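Local structure of amidase (Bacillus anthracis, 5EWQ) at residues L114-N124 with F216-E224. The protein probably hydrolyses carboxylic acid amides to the acid and ammonia. Sequence-based numbering, arbitrary orientation.
Sequences LYGIPVVVKDN and FAPLAVGTE
Thr223 OG1 takes two N-H donors from segment 114-124, one at the end of strand 118-122 and one just beyond it. Lys122 NZ lies 2.9 Å from Thr223 OG1, and Asn124 ND2 binds the same oxygen at 3.2 Å. The Asn124 bond is fairly straight (161°), and the hydroxyl lies close to the plane of the amide. Thr223 OG1 sits between its own backbone N and carbonyl carbon (chi1 67°), which turns it to the two nitrogens and leaves CG2 against the Asn124 amide. The Lys122 chain is fully extended and runs across Thr223 at about a right angle, with CD and CE beside the hydroxyl. Lys122 NZ also bonds Ser204 OG and Ser205 OG, and weakly Thr223 O, so several oxygens fix its position.

Behind this end, strands 118-122 and 219-223 run parallel, with their axes at 15°. Val221 N donates to Val120 O at 2.9 Å; Val120 N reaches Leu219 O in a longer, weak bond. On one face, Val221 CG2 touches both Val119 CG1 and Val121 CG1, 3.9 Å from the latter. On the other, Val120 CG2 meets Ala217 CB at 3.6 Å. At the start of the strands, Pro118 CG touches Pro218 CD, and Leu114 CD2 touches Leu219 CD1. Helix 270-280 packs on Leu114 and Leu219.

The pair is interior in the mixed sheet of the amidase signature fold, flanked by strands 161-166 and 263-267. A lysine at the end of a core strand, bonded to neighbouring serines, is consistent with the Ser-cisSer-Lys catalytic site of this family, with Lys122 as the probable lysine.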
# COMPACT_ATOMS: atom_id res chain seq x y z
N LEU A 114 -0.18 -1.17 -18.33
CA LEU A 114 0.61 -0.32 -17.45
C LEU A 114 1.53 0.63 -18.21
O LEU A 114 2.22 1.45 -17.60
CB LEU A 114 1.45 -1.19 -16.51
CG LEU A 114 0.66 -2.02 -15.50
CD1 LEU A 114 1.54 -3.08 -14.88
CD2 LEU A 114 0.09 -1.11 -14.43
N TYR A 115 1.54 0.51 -19.54
CA TYR A 115 2.43 1.33 -20.36
C TYR A 115 2.13 2.81 -20.21
O TYR A 115 1.00 3.25 -20.45
CB TYR A 115 2.33 0.92 -21.83
CG TYR A 115 3.33 1.64 -22.72
CD1 TYR A 115 4.60 1.13 -22.93
CD2 TYR A 115 2.99 2.83 -23.34
CE1 TYR A 115 5.51 1.78 -23.73
CE2 TYR A 115 3.90 3.50 -24.15
CZ TYR A 115 5.15 2.97 -24.34
OH TYR A 115 6.06 3.62 -25.14
N GLY A 116 3.14 3.58 -19.82
CA GLY A 116 3.01 5.02 -19.69
C GLY A 116 2.33 5.46 -18.41
O GLY A 116 2.25 6.66 -18.12
N ILE A 117 1.84 4.50 -17.64
CA ILE A 117 1.15 4.80 -16.39
C ILE A 117 2.12 5.12 -15.27
O ILE A 117 2.97 4.30 -14.92
CB ILE A 117 0.25 3.63 -15.95
CG1 ILE A 117 -0.79 3.32 -17.03
CG2 ILE A 117 -0.43 3.95 -14.63
CD1 ILE A 117 -1.72 4.47 -17.33
N PRO A 118 2.00 6.33 -14.69
CA PRO A 118 2.82 6.73 -13.54
C PRO A 118 2.44 5.95 -12.28
O PRO A 118 1.25 5.81 -11.99
CB PRO A 118 2.51 8.22 -13.39
CG PRO A 118 1.16 8.38 -13.99
CD PRO A 118 1.09 7.41 -15.13
N VAL A 119 3.43 5.46 -11.56
CA VAL A 119 3.19 4.70 -10.33
C VAL A 119 3.97 5.30 -9.17
O VAL A 119 5.13 5.67 -9.31
CB VAL A 119 3.58 3.22 -10.49
CG1 VAL A 119 3.21 2.43 -9.25
CG2 VAL A 119 2.91 2.62 -11.72
N VAL A 120 3.31 5.42 -8.01
CA VAL A 120 3.97 5.92 -6.81
C VAL A 120 4.25 4.79 -5.84
O VAL A 120 3.33 4.16 -5.32
CB VAL A 120 3.12 7.00 -6.11
CG1 VAL A 120 3.72 7.34 -4.75
CG2 VAL A 120 3.02 8.24 -6.98
N VAL A 121 5.53 4.53 -5.59
CA VAL A 121 5.92 3.47 -4.67
C VAL A 121 6.17 4.02 -3.27
O VAL A 121 6.43 5.21 -3.10
CB VAL A 121 7.19 2.74 -5.16
CG1 VAL A 121 6.93 2.09 -6.51
CG2 VAL A 121 8.37 3.70 -5.23
N LYS A 122 6.07 3.16 -2.27
CA LYS A 122 6.27 3.55 -0.88
C LYS A 122 7.71 4.02 -0.66
O LYS A 122 8.61 3.63 -1.40
CB LYS A 122 5.93 2.39 0.06
CG LYS A 122 5.69 2.78 1.51
CD LYS A 122 5.19 1.58 2.31
CE LYS A 122 4.86 1.97 3.74
NZ LYS A 122 4.31 0.82 4.51
N ASP A 123 7.91 4.87 0.35
CA ASP A 123 9.21 5.49 0.58
C ASP A 123 10.30 4.49 0.98
O ASP A 123 11.48 4.83 1.06
CB ASP A 123 9.08 6.58 1.66
CG ASP A 123 10.33 7.43 1.79
OD1 ASP A 123 10.53 8.33 0.94
OD2 ASP A 123 11.11 7.21 2.74
N ASN A 124 9.90 3.24 1.23
CA ASN A 124 10.85 2.20 1.58
C ASN A 124 11.19 1.30 0.40
O ASN A 124 11.74 0.21 0.58
CB ASN A 124 10.31 1.36 2.75
CG ASN A 124 9.02 0.64 2.40
OD1 ASN A 124 8.40 0.91 1.37
ND2 ASN A 124 8.61 -0.28 3.27
N PHE A 216 -3.51 11.72 -7.05
CA PHE A 216 -2.15 12.18 -7.29
C PHE A 216 -1.42 11.17 -8.17
O PHE A 216 -0.33 11.44 -8.67
CB PHE A 216 -1.40 12.37 -5.97
CG PHE A 216 -1.97 13.45 -5.09
CD1 PHE A 216 -2.70 14.49 -5.63
CD2 PHE A 216 -1.78 13.41 -3.72
CE1 PHE A 216 -3.23 15.48 -4.83
CE2 PHE A 216 -2.31 14.40 -2.91
CZ PHE A 216 -3.04 15.43 -3.46
N ALA A 217 -2.06 10.02 -8.36
CA ALA A 217 -1.51 8.93 -9.16
C ALA A 217 -2.59 7.90 -9.44
O ALA A 217 -3.51 7.73 -8.64
CB ALA A 217 -0.32 8.29 -8.45
N PRO A 218 -2.50 7.21 -10.59
CA PRO A 218 -3.49 6.17 -10.91
C PRO A 218 -3.30 4.94 -10.04
O PRO A 218 -4.28 4.36 -9.57
CB PRO A 218 -3.19 5.84 -12.39
CG PRO A 218 -2.27 6.92 -12.87
CD PRO A 218 -1.52 7.38 -11.67
N LEU A 219 -2.05 4.56 -9.82
CA LEU A 219 -1.72 3.37 -9.05
C LEU A 219 -0.65 3.66 -8.01
O LEU A 219 0.07 4.66 -8.11
CB LEU A 219 -1.26 2.25 -9.98
CG LEU A 219 -2.23 1.88 -11.10
CD1 LEU A 219 -1.61 0.87 -12.04
CD2 LEU A 219 -3.52 1.34 -10.51
N ALA A 220 -0.53 2.79 -7.02
CA ALA A 220 0.46 2.97 -5.96
C ALA A 220 0.90 1.63 -5.38
O ALA A 220 0.16 0.66 -5.39
CB ALA A 220 -0.10 3.86 -4.87
N VAL A 221 2.12 1.61 -4.86
CA VAL A 221 2.67 0.40 -4.24
C VAL A 221 2.87 0.60 -2.74
O VAL A 221 3.48 1.57 -2.30
CB VAL A 221 4.02 0.01 -4.88
CG1 VAL A 221 4.61 -1.21 -4.18
CG2 VAL A 221 3.85 -0.25 -6.36
N GLY A 222 2.33 -0.33 -1.96
CA GLY A 222 2.48 -0.29 -0.52
C GLY A 222 3.10 -1.57 0.02
O GLY A 222 3.19 -2.57 -0.68
N THR A 223 3.53 -1.52 1.28
CA THR A 223 4.09 -2.70 1.94
C THR A 223 3.29 -3.01 3.19
O THR A 223 2.72 -2.12 3.82
CB THR A 223 5.57 -2.50 2.31
OG1 THR A 223 5.68 -1.51 3.33
CG2 THR A 223 6.38 -2.08 1.09
N GLU A 224 3.25 -4.29 3.57
CA GLU A 224 2.52 -4.69 4.77
C GLU A 224 3.23 -5.78 5.56
O GLU A 224 3.60 -6.82 5.03
CB GLU A 224 1.12 -5.18 4.40
CG GLU A 224 0.38 -5.82 5.57
CD GLU A 224 -1.05 -6.20 5.25
OE1 GLU A 224 -1.60 -5.67 4.26
OE2 GLU A 224 -1.62 -7.03 5.98